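Local coordinates for protein hydrogenase maturation factor (PDB 3VTI) that probably uses ATP to dehydrate the thiocarboxamide that HypF installs on it, giving the nitrile used in maturing [NiFe]-hydrogenases, at residues A24-F27 with G28-L32; G128-Y131 with E132-V136; M188-G191 with E192-V196; E95-E99 with A100-I104. All blocks are in the same frame, centred on the assembly; numbering follows the deposited sequence.

Overall arrangement
Contacts 1, 4, 2 and 3 follow in that order along the chain. Contact 1 is the hairpin at one outer edge, within this chain, of the five-stranded sheet; contact 4 leads from helix 83-100 into strand 103-112 at the other, with their centres about 20 Å apart, and both touch the second subunit. Contact 2 ends strand 120-130, the neighbour of strand 30-37, and lies about 9 Å from contact 1 between centres, joined to it by probable backbone hydrogen bonds. Contact 3, also about 9 Å from contact 2, opens strand 194-198 of the seven-stranded sheet. V136 and A134, after strand 120-130, pack on M188, probably within the junction between the two AIR-synthase-like regions.

Contact 1 of 4, residues A24-F27 with G28-L32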
# COMPACT_ATOMS: atom_id res chain seq x y z
N ALA C 24 10.33 16.48 -12.30
CA ALA C 24 11.46 16.55 -13.22
C ALA C 24 11.06 17.33 -14.46
O ALA C 24 9.93 17.22 -14.92
CB ALA C 24 11.91 15.15 -13.61
N LEU C 25 11.97 18.13 -15.00
CA LEU C 25 11.73 18.81 -16.27
C LEU C 25 12.49 18.13 -17.40
O LEU C 25 13.72 18.20 -17.45
CB LEU C 25 12.09 20.30 -16.18
CG LEU C 25 11.96 21.12 -17.47
CD1 LEU C 25 10.49 21.25 -17.88
CD2 LEU C 25 12.62 22.49 -17.33
N LEU C 26 11.76 17.49 -18.29
CA LEU C 26 12.39 16.71 -19.36
C LEU C 26 12.21 17.37 -20.71
O LEU C 26 11.16 17.95 -21.00
CB LEU C 26 11.85 15.28 -19.39
CG LEU C 26 11.63 14.57 -18.06
CD1 LEU C 26 10.76 13.34 -18.28
CD2 LEU C 26 12.92 14.20 -17.37
N PHE C 27 13.26 17.26 -21.53
CA PHE C 27 13.31 17.82 -22.90
C PHE C 27 13.19 19.33 -22.90
O PHE C 27 13.19 19.97 -23.96
CB PHE C 27 12.27 17.18 -23.82
CG PHE C 27 12.19 15.67 -23.72
CD1 PHE C 27 11.04 15.05 -23.21
CD2 PHE C 27 13.26 14.87 -24.12
CE1 PHE C 27 10.96 13.66 -23.13
CE2 PHE C 27 13.19 13.47 -24.02
CZ PHE C 27 12.03 12.87 -23.52
N GLY C 28 13.12 19.91 -21.70
CA GLY C 28 13.07 21.35 -21.53
C GLY C 28 11.67 21.91 -21.40
O GLY C 28 11.48 22.99 -20.86
N ASN C 29 10.67 21.16 -21.89
CA ASN C 29 9.30 21.66 -21.93
C ASN C 29 8.26 20.75 -21.27
O ASN C 29 7.14 21.20 -21.00
CB ASN C 29 8.88 21.96 -23.37
CG ASN C 29 8.70 20.71 -24.19
OD1 ASN C 29 9.47 19.76 -24.08
ND2 ASN C 29 7.67 20.70 -25.03
N ILE C 30 8.60 19.49 -21.03
CA ILE C 30 7.65 18.63 -20.34
C ILE C 30 8.13 18.20 -18.95
O ILE C 30 9.33 18.03 -18.68
CB ILE C 30 7.13 17.41 -21.19
CG1 ILE C 30 8.18 16.30 -21.32
CG2 ILE C 30 6.58 17.86 -22.55
CD1 ILE C 30 8.06 15.26 -20.24
N THR C 31 7.15 18.02 -18.08
CA THR C 31 7.38 17.78 -16.70
C THR C 31 6.83 16.39 -16.30
O THR C 31 5.90 15.88 -16.94
CB THR C 31 6.76 18.93 -15.89
OG1 THR C 31 7.37 18.97 -14.60
CG2 THR C 31 5.24 18.78 -15.75
N LEU C 32 7.44 15.78 -15.28
CA LEU C 32 7.06 14.42 -14.82
C LEU C 32 7.17 14.25 -13.31
O LEU C 32 8.22 14.51 -12.71
CB LEU C 32 7.92 13.36 -15.52
CG LEU C 32 7.74 11.89 -15.11
CD1 LEU C 32 6.36 11.34 -15.51
CD2 LEU C 32 8.86 11.07 -15.73
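With chi1 at 176°, the CG of L25 stands anti to its own N, which sends the branch toward the turn, whereas I30, at 76°, places CG1 between its N and carbonyl carbon, 3.4 Å from L26 O. Both belong to the beta hairpin of strands 24-26 and 30-37, which carries a classic bulge where N29 and I30 together face L26. L25 CD1 lies 3.6 Å from G28 O, and L25 CD2 is at 3.7 Å from the same oxygen. An alanine at this position would remove both methyls and is likely to leave the G28 carbonyl and L130 of the adjoining strand without their apolar cover. On the opposite face, L26 CD1 touches both I30 CD1 (3.8 Å) and L32 CD2 (3.9 Å). The edge of the F27 ring meets I30, CD1 to CG1 at 3.6 Å. This face turns to the second subunit, where L26 packs on F70 and L32 on T72 of that other copy. Two donors share the carbonyl oxygen of A24: L32 N lies in the carbonyl plane at 2.9 Å, while T31 OG1 reaches A24 O from above that plane at 3.1 Å.

Contact 2 of 4, residues G128-Y131 with E132-V136; sequences GVLY and EGANV
Y131 O accepts a hydrogen bond from A134 N at 3.2 Å, the donor standing 51° out of the carbonyl plane, and this closes a beta turn through E132 and G133 just as the chain leaves strand 120-130. The turn reverses the backbone enough to lay A134 beside L130 and Y131. Its methyl is the centre of the apolar contact: A134 CB is 3.8 Å from L130 CG and 4.4 Å from Y131 CB, and it also lies against the accepting carbonyl, 3.5 Å from Y131 O. The ring of Y131 heads elsewhere. Its CG is anti to the carbonyl carbon (chi1 -63°), and the ring leads away from the turn to a hydrogen bond between OH and E185 OE1, so that Y131, just past the strand, is tied to helix 181-187. M188 touches both Y131 and A134 from the neighbouring part of the fold. Beyond the turn V136 O accepts a hydrogen bond from R64 NE. L130 reaches further along the turn than its CG contact, laying CD2 alongside the A134 carbonyl, with L130 CD2 3.7 Å from A134 O.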
# COMPACT_ATOMS: atom_id res chain seq x y z
N GLY C 128 3.04 17.18 -17.52
CA GLY C 128 2.59 18.53 -17.87
C GLY C 128 3.50 19.19 -18.88
O GLY C 128 4.63 18.75 -19.08
N VAL C 129 3.02 20.25 -19.51
CA VAL C 129 3.81 21.02 -20.47
C VAL C 129 4.02 22.44 -19.95
O VAL C 129 3.07 23.10 -19.51
CB VAL C 129 3.19 20.99 -21.91
CG1 VAL C 129 1.86 21.74 -21.95
CG2 VAL C 129 4.16 21.56 -22.95
N LEU C 130 5.27 22.90 -20.00
CA LEU C 130 5.67 24.22 -19.52
C LEU C 130 5.05 25.36 -20.34
O LEU C 130 5.00 25.29 -21.56
CB LEU C 130 7.19 24.33 -19.57
CG LEU C 130 7.93 24.81 -18.32
CD1 LEU C 130 7.77 23.84 -17.16
CD2 LEU C 130 9.41 24.99 -18.62
N TYR C 131 4.59 26.40 -19.65
CA TYR C 131 4.19 27.64 -20.33
C TYR C 131 5.38 28.38 -20.93
O TYR C 131 6.53 28.16 -20.52
CB TYR C 131 3.43 28.56 -19.38
CG TYR C 131 2.14 27.98 -18.89
CD1 TYR C 131 1.00 28.01 -19.69
CD2 TYR C 131 2.07 27.38 -17.64
CE1 TYR C 131 -0.20 27.46 -19.24
CE2 TYR C 131 0.88 26.83 -17.17
CZ TYR C 131 -0.25 26.87 -17.98
OH TYR C 131 -1.42 26.32 -17.51
N GLU C 132 5.08 29.27 -21.88
CA GLU C 132 6.06 29.95 -22.73
C GLU C 132 7.37 30.36 -22.03
O GLU C 132 8.45 29.90 -22.41
CB GLU C 132 5.42 31.14 -23.44
CG GLU C 132 6.19 31.66 -24.66
CD GLU C 132 5.73 33.05 -25.10
OE1 GLU C 132 4.68 33.53 -24.60
OE2 GLU C 132 6.41 33.68 -25.95
N GLY C 133 7.27 31.22 -21.03
CA GLY C 133 8.47 31.67 -20.33
C GLY C 133 8.53 31.26 -18.87
O GLY C 133 8.83 32.07 -18.00
N ALA C 134 8.23 30.00 -18.60
CA ALA C 134 8.21 29.51 -17.24
C ALA C 134 9.60 29.10 -16.79
O ALA C 134 10.34 28.45 -17.53
CB ALA C 134 7.26 28.35 -17.14
N ASN C 135 9.95 29.51 -15.58
CA ASN C 135 11.20 29.12 -14.95
C ASN C 135 11.00 29.04 -13.45
O ASN C 135 11.42 29.92 -12.70
CB ASN C 135 12.34 30.08 -15.30
CG ASN C 135 13.71 29.52 -14.93
OD1 ASN C 135 13.87 28.73 -13.99
ND2 ASN C 135 14.72 29.92 -15.69
N VAL C 136 10.36 27.97 -13.01
CA VAL C 136 10.01 27.80 -11.62
C VAL C 136 10.78 26.61 -11.07
O VAL C 136 10.75 25.53 -11.65
CB VAL C 136 8.49 27.58 -11.45
CG1 VAL C 136 8.10 27.73 -10.01
CG2 VAL C 136 7.71 28.57 -12.30

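Contact 3 of 4, residues M188-G191 with E192-V196; sequences MTLG and EAIKV
L190 and I194 make the main side-chain contact, crossing at about a right angle. L190 CB rests on I194 CG1 at 3.8 Å, and the two branch ends meet where L190 CD1 and I194 CD1 are 4.0 Å apart. From another direction M188 comes in with its sulfur: the chain bends at chi2 and chi3, and SD lies 3.9 Å from I194 CG2. The two torsional branches of I194 divide the work, CG1, anti to the carbonyl carbon (chi1 -58°), going to L190, and CG2, anti to the backbone N, going to M188. A glycine in place of I194 would strip away both branches and would probably open a gap between L190 and M188, leaving the methionine sulfur without its I194 contact.

The backbone bonds are of the i to i+3 kind. G191 N binds M188 O, A193 N reaches L190 O at 3.2 Å, and I194 N reaches G191 O at 3.2 Å, the last from above the carbonyl plane. These are 3-10-type bonds; the positive phi of G191 favours glycine, and the chain then passes into strand 194-198, outermost within this chain in the seven-stranded sheet. There K195 and V196 both face V256, a classic beta bulge.

Beyond these direct bonds, one water donates to two carbonyl oxygens, G191 O at 2.6 Å and I194 O at 2.7 Å, and so bridges the turn and the strand start. Outside the turn, L190 packs on A265 and I268 of helix 262-270, and I194 touches V257 of the adjacent strand.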
# COMPACT_ATOMS: atom_id res chain seq x y z
N MET C 188 1.08 32.15 -13.87
CA MET C 188 2.12 32.02 -14.88
C MET C 188 2.00 33.07 -15.98
O MET C 188 2.82 33.13 -16.90
CB MET C 188 2.17 30.60 -15.45
CG MET C 188 2.64 29.52 -14.45
SD MET C 188 3.99 29.97 -13.32
CE MET C 188 5.36 30.28 -14.44
N THR C 189 0.97 33.91 -15.87
CA THR C 189 0.88 35.16 -16.63
C THR C 189 2.09 36.04 -16.31
O THR C 189 2.57 36.78 -17.17
CB THR C 189 -0.39 35.94 -16.28
OG1 THR C 189 -1.53 35.18 -16.67
CG2 THR C 189 -0.44 37.27 -17.00
N LEU C 190 2.57 35.95 -15.07
CA LEU C 190 3.70 36.74 -14.60
C LEU C 190 5.07 36.22 -15.06
O LEU C 190 6.10 36.83 -14.78
CB LEU C 190 3.67 36.90 -13.07
CG LEU C 190 2.41 37.53 -12.45
CD1 LEU C 190 2.57 37.71 -10.96
CD2 LEU C 190 2.06 38.86 -13.12
N GLY C 191 5.08 35.10 -15.78
CA GLY C 191 6.30 34.56 -16.38
C GLY C 191 7.44 34.33 -15.41
O GLY C 191 7.26 33.68 -14.38
N GLU C 192 8.60 34.91 -15.72
CA GLU C 192 9.84 34.70 -14.97
C GLU C 192 9.82 35.33 -13.57
O GLU C 192 10.63 34.97 -12.72
CB GLU C 192 11.04 35.19 -15.78
CG GLU C 192 12.41 34.91 -15.16
CD GLU C 192 13.52 34.88 -16.18
OE1 GLU C 192 14.36 35.82 -16.21
OE2 GLU C 192 13.54 33.90 -16.97
N ALA C 193 8.90 36.26 -13.34
CA ALA C 193 8.74 36.88 -12.03
C ALA C 193 8.28 35.88 -10.97
O ALA C 193 8.52 36.06 -9.78
CB ALA C 193 7.78 38.07 -12.11
N ILE C 194 7.59 34.83 -11.42
CA ILE C 194 7.27 33.69 -10.58
C ILE C 194 8.53 32.84 -10.47
O ILE C 194 9.02 32.29 -11.47
CB ILE C 194 6.11 32.84 -11.16
CG1 ILE C 194 4.84 33.69 -11.36
CG2 ILE C 194 5.86 31.57 -10.32
CD1 ILE C 194 4.15 34.18 -10.09
N LYS C 195 9.07 32.74 -9.27
CA LYS C 195 10.35 32.09 -9.06
C LYS C 195 10.23 30.69 -8.48
O LYS C 195 10.90 29.77 -8.95
CB LYS C 195 11.26 32.98 -8.22
CG LYS C 195 11.83 34.14 -9.02
CD LYS C 195 12.36 35.19 -8.10
CE LYS C 195 13.60 35.87 -8.65
NZ LYS C 195 14.79 34.98 -8.61
N VAL C 196 9.37 30.52 -7.47
CA VAL C 196 9.17 29.22 -6.82
C VAL C 196 7.69 28.92 -6.62
O VAL C 196 6.90 29.82 -6.28
CB VAL C 196 9.87 29.14 -5.45
CG1 VAL C 196 9.57 27.79 -4.74
CG2 VAL C 196 11.36 29.37 -5.60
O HOH W 1 8.67 31.53 -14.08

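Contact 4 of 4, residues E95-E99 with A100-I104; sequences EAAKE and AGVKI
V102 and A97 meet where helix 83-100 gives way to the next strand. Followed outward, the valine begins with CB, 3.9 Å from A97 O, the oxygen that also accepts from V102's own N. At the next step CG1 settles alongside the helix, 3.7 Å from A97 CB and 3.8 Å from A97 CA, so that this methyl covers the alanine's flank. The valine side chain also packs on P68 and L71 of strand 66-78. A97 CB in turn lies 3.6 Å from V102 O, so it meets the methyl and the carbonyl oxygen of V102 on one side.

The chain is turned by a Schellman motif. G101, with positive phi (67°), leaves the helical path, and two bonds return to the last turn: V102 N to A97 O at 2.8 Å and nearly straight (173° at the hydrogen), and G101 N to K98 O at 3.1 Å, the donor well above the carbonyl plane. The bend links helix 83-100 to strand 103-112 within a beta-alpha-beta crossover whose first strand is 66-78, parallel to and beside the second.

In the last turn A100 N still makes a helical bond to A96 O, while A100 packs on V58 of helix 49-60. E99 has an extended chain, and its OE2 is hydrogen-bonded to Y274 OH. Further along, I104 O accepts from N14 ND2 of the second subunit.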
# COMPACT_ATOMS: atom_id res chain seq x y z
N GLU C 95 -14.03 12.89 -11.55
CA GLU C 95 -14.47 14.27 -11.36
C GLU C 95 -13.33 15.27 -11.22
O GLU C 95 -13.39 16.37 -11.78
CB GLU C 95 -15.41 14.37 -10.16
CG GLU C 95 -16.80 13.81 -10.43
CD GLU C 95 -17.61 13.55 -9.17
OE1 GLU C 95 -17.02 13.16 -8.13
OE2 GLU C 95 -18.85 13.72 -9.22
N ALA C 96 -12.28 14.89 -10.50
CA ALA C 96 -11.12 15.75 -10.29
C ALA C 96 -10.31 15.97 -11.57
O ALA C 96 -9.85 17.08 -11.84
CB ALA C 96 -10.24 15.20 -9.18
N ALA C 97 -10.14 14.90 -12.36
CA ALA C 97 -9.45 14.99 -13.65
C ALA C 97 -10.21 15.89 -14.61
O ALA C 97 -9.60 16.68 -15.35
CB ALA C 97 -9.25 13.61 -14.25
N LYS C 98 -11.53 15.79 -14.58
CA LYS C 98 -12.41 16.61 -15.40
C LYS C 98 -12.27 18.10 -15.04
O LYS C 98 -12.13 18.93 -15.93
CB LYS C 98 -13.86 16.15 -15.25
CG LYS C 98 -14.71 16.33 -16.48
CD LYS C 98 -15.84 15.30 -16.53
CE LYS C 98 -17.13 15.85 -15.95
NZ LYS C 98 -17.86 16.66 -16.96
N GLU C 99 -12.31 18.41 -13.75
CA GLU C 99 -12.16 19.78 -13.26
C GLU C 99 -10.78 20.32 -13.58
O GLU C 99 -10.64 21.47 -14.01
CB GLU C 99 -12.40 19.86 -11.75
CG GLU C 99 -12.58 21.29 -11.23
CD GLU C 99 -12.24 21.47 -9.75
OE1 GLU C 99 -12.51 20.55 -8.93
OE2 GLU C 99 -11.70 22.54 -9.40
N ALA C 100 -9.76 19.50 -13.39
CA ALA C 100 -8.39 19.89 -13.71
C ALA C 100 -8.11 19.96 -15.21
O ALA C 100 -7.07 20.46 -15.62
CB ALA C 100 -7.40 18.96 -13.02
N GLY C 101 -9.04 19.48 -16.04
CA GLY C 101 -8.86 19.47 -17.49
C GLY C 101 -7.75 18.52 -17.90
O GLY C 101 -6.99 18.80 -18.84
N VAL C 102 -7.67 17.40 -17.20
CA VAL C 102 -6.60 16.43 -17.32
C VAL C 102 -7.21 15.06 -17.69
O VAL C 102 -8.41 14.83 -17.48
CB VAL C 102 -5.81 16.38 -15.99
CG1 VAL C 102 -5.96 15.03 -15.26
CG2 VAL C 102 -4.36 16.73 -16.22
N LYS C 103 -6.40 14.17 -18.26
CA LYS C 103 -6.87 12.83 -18.62
C LYS C 103 -5.96 11.73 -18.11
O LYS C 103 -4.74 11.81 -18.24
CB LYS C 103 -7.02 12.69 -20.13
CG LYS C 103 -8.27 13.32 -20.68
CD LYS C 103 -8.24 13.34 -22.20
CE LYS C 103 -9.57 13.81 -22.77
NZ LYS C 103 -9.44 14.06 -24.23
N ILE C 104 -6.57 10.70 -17.52
CA ILE C 104 -5.84 9.50 -17.11
C ILE C 104 -5.75 8.57 -18.31
O ILE C 104 -6.77 8.10 -18.81
CB ILE C 104 -6.49 8.80 -15.90
CG1 ILE C 104 -6.58 9.77 -14.72
CG2 ILE C 104 -5.72 7.52 -15.52
CD1 ILE C 104 -7.58 9.40 -13.69